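Local coordinates for protein lantibiotic dehydratase (PDB 5EHK) that probably dehydrates serine and threonine residues of a precursor peptide in a tRNA-dependent step of NAI-107 lantibiotic biosynthesis, at residues V613-L617 with E618-L622; V841-R844 with A845-H849; A880-L883 with P884-A888. All blocks are in the same frame, centred on the assembly; numbering follows the deposited sequence.

Interaction 1 of 3, residues V613-L617 with E618-L622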
ATOM      1  N   VAL A 613      -7.469 -21.484  17.757  1.00  9.00           N
ATOM      2  CA  VAL A 613      -7.838 -20.968  16.451  1.00  7.89           C
ATOM      3  C   VAL A 613      -7.200 -21.863  15.379  1.00 10.60           C
ATOM      4  O   VAL A 613      -6.006 -22.172  15.455  1.00 10.74           O
ATOM      5  CB  VAL A 613      -7.391 -19.501  16.279  1.00  8.44           C
ATOM      6  CG1 VAL A 613      -7.982 -18.904  15.013  1.00 10.89           C
ATOM      7  CG2 VAL A 613      -7.789 -18.658  17.475  1.00  6.59           C
ATOM      8  N   GLY A 614      -8.007 -22.285  14.408  1.00 10.52           N
ATOM      9  CA  GLY A 614      -7.590 -23.133  13.305  1.00  7.23           C
ATOM     10  C   GLY A 614      -7.985 -22.388  12.031  1.00 11.38           C
ATOM     11  O   GLY A 614      -8.577 -21.309  12.094  1.00 10.57           O
ATOM     12  N   ALA A 615      -7.674 -22.948  10.871  1.00 12.29           N
ATOM     13  CA  ALA A 615      -7.962 -22.281   9.614  1.00 10.18           C
ATOM     14  C   ALA A 615      -8.148 -23.257   8.454  1.00 15.73           C
ATOM     15  O   ALA A 615      -7.553 -24.326   8.432  1.00 15.50           O
ATOM     16  CB  ALA A 615      -6.858 -21.321   9.298  1.00  7.83           C
ATOM     17  N   ASN A 616      -9.021 -22.903   7.515  1.00 15.91           N
ATOM     18  CA  ASN A 616      -9.055 -23.563   6.204  1.00 15.03           C
ATOM     19  C   ASN A 616      -8.900 -22.483   5.142  1.00 13.85           C
ATOM     20  O   ASN A 616      -8.675 -21.322   5.482  1.00 11.97           O
ATOM     21  CB  ASN A 616     -10.335 -24.392   5.995  1.00 13.90           C
ATOM     22  CG  ASN A 616     -11.613 -23.556   6.048  1.00 14.30           C
ATOM     23  OD1 ASN A 616     -11.641 -22.372   5.694  1.00 15.74           O
ATOM     24  ND2 ASN A 616     -12.675 -24.171   6.542  1.00 16.70           N
ATOM     25  N   LEU A 617      -9.051 -22.842   3.871  1.00 15.22           N
ATOM     26  CA  LEU A 617      -8.786 -21.887   2.803  1.00 16.92           C
ATOM     27  C   LEU A 617      -9.657 -20.640   2.873  1.00 19.71           C
ATOM     28  O   LEU A 617      -9.245 -19.574   2.422  1.00 18.45           O
ATOM     29  CB  LEU A 617      -8.878 -22.531   1.430  1.00 15.44           C
ATOM     30  CG  LEU A 617      -7.672 -23.423   1.155  1.00 21.51           C
ATOM     31  CD1 LEU A 617      -7.923 -24.853   1.623  1.00 29.82           C
ATOM     32  CD2 LEU A 617      -7.301 -23.398  -0.306  1.00 22.39           C
ATOM     33  N   GLU A 618     -10.827 -20.762   3.490  1.00 17.85           N
ATOM     34  CA  GLU A 618     -11.805 -19.682   3.493  1.00 16.29           C
ATOM     35  C   GLU A 618     -11.865 -18.815   4.761  1.00 17.44           C
ATOM     36  O   GLU A 618     -11.991 -17.598   4.665  1.00 23.04           O
ATOM     37  CB  GLU A 618     -13.181 -20.281   3.220  1.00 25.08           C
ATOM     38  CG  GLU A 618     -14.353 -19.550   3.880  1.00 32.06           C
ATOM     39  CD  GLU A 618     -15.694 -20.199   3.536  1.00 42.37           C
ATOM     40  OE1 GLU A 618     -16.283 -19.821   2.488  1.00 45.85           O
ATOM     41  OE2 GLU A 618     -16.137 -21.099   4.301  1.00 38.43           O
ATOM     42  N   ARG A 619     -11.741 -19.424   5.940  1.00 16.09           N
ATOM     43  CA  ARG A 619     -11.988 -18.719   7.204  1.00 13.79           C
ATOM     44  C   ARG A 619     -11.021 -19.137   8.314  1.00 13.69           C
ATOM     45  O   ARG A 619     -10.411 -20.209   8.257  1.00 15.26           O
ATOM     46  CB  ARG A 619     -13.430 -18.984   7.671  1.00 12.39           C
ATOM     47  CG  ARG A 619     -13.804 -20.453   7.562  1.00 14.88           C
ATOM     48  CD  ARG A 619     -15.248 -20.750   7.884  1.00 15.91           C
ATOM     49  NE  ARG A 619     -15.357 -21.384   9.191  1.00 19.26           N
ATOM     50  CZ  ARG A 619     -15.540 -22.684   9.386  1.00 21.37           C
ATOM     51  NH1 ARG A 619     -15.655 -23.502   8.352  1.00 25.06           N
ATOM     52  NH2 ARG A 619     -15.612 -23.163  10.622  1.00 16.51           N
ATOM     53  N   LEU A 620     -10.880 -18.279   9.316  1.00 10.69           N
ATOM     54  CA  LEU A 620     -10.316 -18.670  10.586  1.00 11.67           C
ATOM     55  C   LEU A 620     -11.448 -19.272  11.355  1.00 11.84           C
ATOM     56  O   LEU A 620     -12.596 -19.023  11.034  1.00 13.59           O
ATOM     57  CB  LEU A 620      -9.832 -17.437  11.334  1.00 15.66           C
ATOM     58  CG  LEU A 620      -8.534 -16.837  10.814  1.00 13.42           C
ATOM     59  CD1 LEU A 620      -8.286 -15.481  11.479  1.00  9.17           C
ATOM     60  CD2 LEU A 620      -7.424 -17.823  11.110  1.00  7.99           C
ATOM     61  N   CYS A 621     -11.158 -20.049  12.385  1.00 14.18           N
ATOM     62  CA  CYS A 621     -12.254 -20.525  13.250  1.00 18.13           C
ATOM     63  C   CYS A 621     -11.874 -20.858  14.667  1.00 12.96           C
ATOM     64  O   CYS A 621     -10.816 -21.433  14.921  1.00 15.58           O
ATOM     65  CB  CYS A 621     -12.955 -21.719  12.638  1.00 19.94           C
ATOM     66  SG  CYS A 621     -11.801 -22.899  12.101  1.00 28.14           S
ATOM     67  N   LEU A 622     -12.762 -20.483  15.578  1.00 11.05           N
ATOM     68  CA  LEU A 622     -12.575 -20.692  17.011  1.00 14.12           C
ATOM     69  C   LEU A 622     -12.911 -22.136  17.392  1.00 12.17           C
ATOM     70  O   LEU A 622     -13.915 -22.675  16.942  1.00 10.29           O
ATOM     71  CB  LEU A 622     -13.501 -19.754  17.763  1.00 12.46           C
ATOM     72  CG  LEU A 622     -13.239 -19.656  19.242  1.00  9.22           C
ATOM     73  CD1 LEU A 622     -11.803 -19.184  19.448  1.00 11.89           C
ATOM     74  CD2 LEU A 622     -14.215 -18.665  19.743  1.00 10.39           C
TER
HETATM   75  O   HOH W   1     -15.685 -23.712   5.785  1.00 18.43           O

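Interaction 2 of 3, residues V841-R844 with A845-H849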
ATOM      1  N   VAL A 841      31.548 -24.335  -4.393  1.00 15.42           N
ATOM      2  CA  VAL A 841      32.663 -24.067  -3.491  1.00 15.87           C
ATOM      3  C   VAL A 841      32.242 -24.241  -2.030  1.00 11.89           C
ATOM      4  O   VAL A 841      32.973 -24.770  -1.222  1.00 13.63           O
ATOM      5  CB  VAL A 841      33.270 -22.692  -3.737  1.00 14.61           C
ATOM      6  CG1 VAL A 841      34.309 -22.375  -2.692  1.00 16.62           C
ATOM      7  CG2 VAL A 841      33.877 -22.648  -5.112  1.00 10.87           C
ATOM      8  N   LEU A 842      31.041 -23.814  -1.700  1.00 14.69           N
ATOM      9  CA  LEU A 842      30.547 -23.929  -0.336  1.00 13.33           C
ATOM     10  C   LEU A 842      30.339 -25.388   0.051  1.00 14.89           C
ATOM     11  O   LEU A 842      30.568 -25.775   1.197  1.00 13.56           O
ATOM     12  CB  LEU A 842      29.229 -23.153  -0.200  1.00 12.09           C
ATOM     13  CG  LEU A 842      29.358 -21.630  -0.287  1.00 10.13           C
ATOM     14  CD1 LEU A 842      27.998 -20.978  -0.215  1.00 12.62           C
ATOM     15  CD2 LEU A 842      30.219 -21.143   0.846  1.00 10.28           C
ATOM     16  N   VAL A 843      29.907 -26.201  -0.911  1.00 15.31           N
ATOM     17  CA  VAL A 843      29.586 -27.583  -0.622  1.00 13.77           C
ATOM     18  C   VAL A 843      30.873 -28.377  -0.398  1.00 18.44           C
ATOM     19  O   VAL A 843      30.946 -29.247   0.491  1.00 19.29           O
ATOM     20  CB  VAL A 843      28.725 -28.207  -1.730  1.00 17.37           C
ATOM     21  CG1 VAL A 843      28.687 -29.742  -1.603  1.00  9.95           C
ATOM     22  CG2 VAL A 843      27.300 -27.587  -1.721  1.00 12.29           C
ATOM     23  N   ARG A 844      31.897 -28.054  -1.180  1.00 14.10           N
ATOM     24  CA  ARG A 844      33.197 -28.677  -0.998  1.00 15.11           C
ATOM     25  C   ARG A 844      33.793 -28.340   0.356  1.00 19.76           C
ATOM     26  O   ARG A 844      34.441 -29.180   0.984  1.00 24.51           O
ATOM     27  CB  ARG A 844      34.171 -28.287  -2.110  1.00 16.49           C
ATOM     28  CG  ARG A 844      33.910 -28.971  -3.430  1.00 16.38           C
ATOM     29  CD  ARG A 844      35.051 -28.773  -4.426  1.00 24.32           C
ATOM     30  NE  ARG A 844      35.038 -27.488  -5.135  1.00 31.11           N
ATOM     31  CZ  ARG A 844      34.355 -27.258  -6.261  1.00 30.71           C
ATOM     32  NH1 ARG A 844      33.601 -28.212  -6.802  1.00 28.12           N
ATOM     33  NH2 ARG A 844      34.419 -26.070  -6.843  1.00 24.19           N
ATOM     34  N   ALA A 845      33.593 -27.112   0.808  1.00 19.50           N
ATOM     35  CA  ALA A 845      34.120 -26.729   2.102  1.00 25.05           C
ATOM     36  C   ALA A 845      33.394 -27.470   3.208  1.00 22.53           C
ATOM     37  O   ALA A 845      34.018 -27.993   4.124  1.00 27.83           O
ATOM     38  CB  ALA A 845      34.028 -25.231   2.309  1.00 21.50           C
ATOM     39  N   GLY A 846      32.078 -27.541   3.101  1.00 19.24           N
ATOM     40  CA  GLY A 846      31.279 -28.211   4.114  1.00 26.50           C
ATOM     41  C   GLY A 846      31.642 -29.673   4.292  1.00 26.93           C
ATOM     42  O   GLY A 846      31.635 -30.207   5.402  1.00 25.25           O
ATOM     43  N   ILE A 847      31.938 -30.322   3.176  1.00 20.67           N
ATOM     44  CA  ILE A 847      32.336 -31.712   3.185  1.00 25.20           C
ATOM     45  C   ILE A 847      33.665 -31.923   3.910  1.00 33.07           C
ATOM     46  O   ILE A 847      33.730 -32.714   4.850  1.00 36.78           O
ATOM     47  CB  ILE A 847      32.297 -32.308   1.749  1.00 30.96           C
ATOM     48  CG1 ILE A 847      30.855 -32.733   1.429  1.00 22.87           C
ATOM     49  CG2 ILE A 847      33.266 -33.485   1.592  1.00 26.51           C
ATOM     50  CD1 ILE A 847      30.495 -32.604  -0.028  1.00 24.99           C
ATOM     51  N   GLU A 848      34.705 -31.185   3.533  1.00 32.96           N
ATOM     52  CA  GLU A 848      35.997 -31.357   4.192  1.00 35.52           C
ATOM     53  C   GLU A 848      35.962 -30.946   5.675  1.00 34.97           C
ATOM     54  O   GLU A 848      36.969 -31.098   6.386  1.00 39.89           O
ATOM     55  CB  GLU A 848      37.116 -30.565   3.507  1.00 48.67           C
ATOM     56  CG  GLU A 848      37.242 -29.107   4.028  1.00 52.42           C
ATOM     57  CD  GLU A 848      38.526 -28.384   3.591  1.00 56.76           C
ATOM     58  OE1 GLU A 848      39.327 -28.964   2.813  1.00 71.10           O
ATOM     59  OE2 GLU A 848      38.742 -27.244   4.068  1.00 50.87           O
ATOM     60  N   HIS A 849      34.836 -30.419   6.146  1.00 24.36           N
ATOM     61  CA  HIS A 849      34.713 -30.115   7.571  1.00 27.95           C
ATOM     62  C   HIS A 849      33.679 -31.041   8.198  1.00 26.29           C
ATOM     63  O   HIS A 849      33.200 -30.820   9.315  1.00 20.78           O
ATOM     64  CB  HIS A 849      34.323 -28.664   7.794  1.00 29.26           C
ATOM     65  CG  HIS A 849      35.445 -27.708   7.580  1.00 25.76           C
ATOM     66  ND1 HIS A 849      36.221 -27.235   8.609  1.00 24.69           N
ATOM     67  CD2 HIS A 849      35.911 -27.121   6.452  1.00 30.69           C
ATOM     68  CE1 HIS A 849      37.128 -26.405   8.125  1.00 26.99           C
ATOM     69  NE2 HIS A 849      36.963 -26.320   6.818  1.00 30.19           N
TER

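Interaction 3 of 3, residues A880-L883 with P884-A888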
ATOM      1  N   ALA A 880      33.599 -23.613  14.234  1.00 29.73           N
ATOM      2  CA  ALA A 880      34.960 -23.118  14.414  1.00 30.56           C
ATOM      3  C   ALA A 880      35.832 -23.416  13.203  1.00 31.74           C
ATOM      4  O   ALA A 880      36.892 -22.808  13.009  1.00 30.73           O
ATOM      5  CB  ALA A 880      35.576 -23.685  15.669  1.00 34.97           C
ATOM      6  N   GLY A 881      35.370 -24.347  12.377  1.00 32.80           N
ATOM      7  CA  GLY A 881      36.119 -24.754  11.205  1.00 32.19           C
ATOM      8  C   GLY A 881      35.476 -24.281   9.922  1.00 32.00           C
ATOM      9  O   GLY A 881      36.070 -23.494   9.182  1.00 34.65           O
ATOM     10  N   LEU A 882      34.254 -24.748   9.672  1.00 29.59           N
ATOM     11  CA  LEU A 882      33.547 -24.450   8.436  1.00 24.80           C
ATOM     12  C   LEU A 882      33.153 -22.997   8.323  1.00 27.70           C
ATOM     13  O   LEU A 882      33.380 -22.380   7.290  1.00 28.45           O
ATOM     14  CB  LEU A 882      32.300 -25.309   8.290  1.00 26.63           C
ATOM     15  CG  LEU A 882      31.437 -24.935   7.083  1.00 23.25           C
ATOM     16  CD1 LEU A 882      32.239 -25.112   5.796  1.00 24.15           C
ATOM     17  CD2 LEU A 882      30.175 -25.797   7.053  1.00 18.81           C
ATOM     18  N   LEU A 883      32.556 -22.449   9.375  1.00 29.22           N
ATOM     19  CA  LEU A 883      32.040 -21.083   9.297  1.00 30.26           C
ATOM     20  C   LEU A 883      33.056 -20.030   8.861  1.00 26.11           C
ATOM     21  O   LEU A 883      32.749 -19.210   7.999  1.00 25.70           O
ATOM     22  CB  LEU A 883      31.395 -20.651  10.603  1.00 32.49           C
ATOM     23  CG  LEU A 883      30.865 -19.231  10.494  1.00 25.08           C
ATOM     24  CD1 LEU A 883      29.714 -19.201   9.502  1.00 26.96           C
ATOM     25  CD2 LEU A 883      30.396 -18.827  11.848  1.00 32.40           C
ATOM     26  N   PRO A 884      34.271 -20.060   9.428  1.00 29.38           N
ATOM     27  CA  PRO A 884      35.192 -19.009   8.997  1.00 25.00           C
ATOM     28  C   PRO A 884      35.757 -19.235   7.600  1.00 25.71           C
ATOM     29  O   PRO A 884      36.123 -18.255   6.944  1.00 30.10           O
ATOM     30  CB  PRO A 884      36.306 -19.078  10.043  1.00 24.88           C
ATOM     31  CG  PRO A 884      35.677 -19.743  11.217  1.00 29.73           C
ATOM     32  CD  PRO A 884      34.766 -20.749  10.632  1.00 30.61           C
ATOM     33  N   GLU A 885      35.813 -20.473   7.129  1.00 22.76           N
ATOM     34  CA  GLU A 885      36.259 -20.680   5.757  1.00 22.31           C
ATOM     35  C   GLU A 885      35.207 -20.105   4.813  1.00 22.99           C
ATOM     36  O   GLU A 885      35.525 -19.347   3.898  1.00 22.33           O
ATOM     37  CB  GLU A 885      36.532 -22.159   5.467  1.00 22.72           C
ATOM     38  CG  GLU A 885      36.865 -22.425   4.006  1.00 23.74           C
ATOM     39  CD  GLU A 885      37.386 -23.836   3.728  1.00 33.10           C
ATOM     40  OE1 GLU A 885      37.493 -24.649   4.685  1.00 29.92           O
ATOM     41  OE2 GLU A 885      37.657 -24.130   2.532  1.00 31.89           O
ATOM     42  N   ILE A 886      33.960 -20.486   5.070  1.00 22.61           N
ATOM     43  CA  ILE A 886      32.785 -19.984   4.393  1.00 18.45           C
ATOM     44  C   ILE A 886      32.705 -18.449   4.397  1.00 23.16           C
ATOM     45  O   ILE A 886      32.459 -17.821   3.350  1.00 22.20           O
ATOM     46  CB  ILE A 886      31.524 -20.550   5.072  1.00 16.80           C
ATOM     47  CG1 ILE A 886      31.133 -21.873   4.427  1.00 23.85           C
ATOM     48  CG2 ILE A 886      30.340 -19.648   4.881  1.00 20.33           C
ATOM     49  CD1 ILE A 886      29.766 -22.395   4.905  1.00 22.91           C
ATOM     50  N   GLY A 887      32.905 -17.846   5.563  1.00 15.52           N
ATOM     51  CA  GLY A 887      32.782 -16.410   5.680  1.00 18.82           C
ATOM     52  C   GLY A 887      33.804 -15.649   4.858  1.00 17.92           C
ATOM     53  O   GLY A 887      33.498 -14.628   4.249  1.00 19.16           O
ATOM     54  N   ALA A 888      35.040 -16.113   4.869  1.00 15.78           N
ATOM     55  CA  ALA A 888      36.058 -15.445   4.081  1.00 19.60           C
ATOM     56  C   ALA A 888      35.685 -15.486   2.590  1.00 24.54           C
ATOM     57  O   ALA A 888      35.856 -14.498   1.877  1.00 24.31           O
ATOM     58  CB  ALA A 888      37.433 -16.062   4.327  1.00 14.31           C
TER

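Interaction 1 of 3, residues V613-L617 with E618-L622
Gly614 and Cys621 exchange two backbone hydrogen bonds, Gly614 N to Cys621 O at 3.0 Å and Cys621 N to Gly614 O at 2.9 Å, which mark them as the hydrogen-bonded pair of a beta hairpin between strands 611-615 and 620-624. Val613 with Leu622 and Ala615 with Leu620 are the non-hydrogen-bonded pairs beside it. On their shared face, CD2 of Leu620 touches both Val613 CG1 and Ala615 CB, 4.0 Å from the latter, and Ala615 and Leu620 also touch Phe413 of helix 407-417. Cys621 points to the other face, where its side chain meets His802.

The loop is closed by Asn616 N, which donates to Arg619 O at 3.1 Å. Asn616 also forms an Asx turn. With CG set between backbone N and carbonyl carbon (chi1 61°), OD1 folds back over the turn and accepts two amides from opposite faces of its plane, Glu618 N at 2.8 Å and Arg619 N at 3.0 Å. Farther out, Arg619 pairs with Glu630 and Glu618 with Arg799. One water joins the side chains of Asn616, Glu618 and Arg619, taking hydrogens from Asn616 ND2 and Arg619 NH1, at the guanidinium edge, and donating to Glu618 OE2 at 3.0 Å.

Interaction 2 of 3, residues V841-R844 with A845-H849
Ile847 lies along the carbonyl of Val843, and its side chain can be followed outward from the backbone. CB is 3.6 Å from Val843 O, the same oxygen that accepts the amide of Ile847, and CG1 keeps a similar distance from it. The chi1 of -83° places CG2 anti to the backbone N, so that the longer branch, and not CG2, runs back toward the preceding turn. At the tip, CD1 is 3.4 Å from Val843 O and 3.7 Å from Val843 CG1. That methyl is the Val843 branch anti to its own backbone N (chi1 166°), and the two side chains meet at a slant, methyl against methyl.

This is the i to i+4 ridge of an alpha helix, residues 839-848, in the C-terminal region of the dehydratase. Four successive backbone bonds define the turns, from Ala845 N to Val841 O, Gly846 N to Leu842 O, Ile847 N to Val843 O and Glu848 N to Arg844 O, all within 3.0 to 3.3 Å. The last is the straightest, with 174° at the hydrogen. Val843 is partly exposed and Ile847 exposed, whereas Leu842 is buried against Ile886 and Trp893 of helix 875-895, and Val841 touches Arg889 and Trp893 of that same helix. Ala845, also buried, turns its CB to within 3.7 Å of Leu842 O.

Interaction 3 of 3, residues A880-L883 with P884-A888
Leu882 and Ile886, one helical turn apart, pack at a slant on the buried side of helix 875-895. The CD1 of Leu882 faces the Ile886 chain, 3.7 Å from CG1, while the end methyl CD1 of Ile886 sits at the branch point of the leucine, 3.7 Å from Leu882 CG. The leucine reaches forward to this meeting because its CG is anti to the backbone N (chi1 174°) and CD1 then turns along the helix toward Ile886. The backbone beneath them is joined by a bond from Ile886 N to Leu882 O of 3.0 Å, with 173° at the hydrogen.

Leu883 and Pro884 are set differently: the side chains of these bonded neighbours cross at about a right angle, with Pro884 CD 3.4 Å from Leu883 CB. Proline has no amide hydrogen to return to the preceding turn. Its ring instead occupies that place: CD lies 3.4 Å from Gly881 O and CG 3.8 Å from Ala880 O. The helix kinks here, after a wider pi-type turn at 880-882, and regular bonding resumes with Ile886 N and continues with Gly887 N to Leu883 O at 2.8 Å.

Elsewhere on the helix, Ala880 packs on Ala880 of the second subunit and Leu883 on Trp879 of that subunit. Leu882 and Ile886 together face the antiparallel sheet of this region, touching Phe871 of strand 864-872 and, respectively, Leu820 and Leu822 of strand 819-824. Helix 839-848 lies alongside, where its Ala845 is touched by Leu882 and Glu885.

Overall arrangement
Interaction 1 stands apart from the other two: its centre is about 44 Å from the centre of each, and its nearest atoms are about 35 Å from interaction 2 and about 36 Å from interaction 3. It belongs to the N-terminal part of the dehydratase, the others to the C-terminal part. Interactions 2 and 3 have centres about 10 Å apart and touch, since helices 839-848 and 875-895 are neighbours. His849 NE2 lies 2.8 Å from Glu885 OE1, a probable hydrogen bond. Two carboxylates also meet there, Glu848 OE2 and Glu885 OE1 being 2.9 Å apart, which may favour one of them holding a proton. Interaction 3 also reaches the second subunit, whereas interactions 1 and 2 do not.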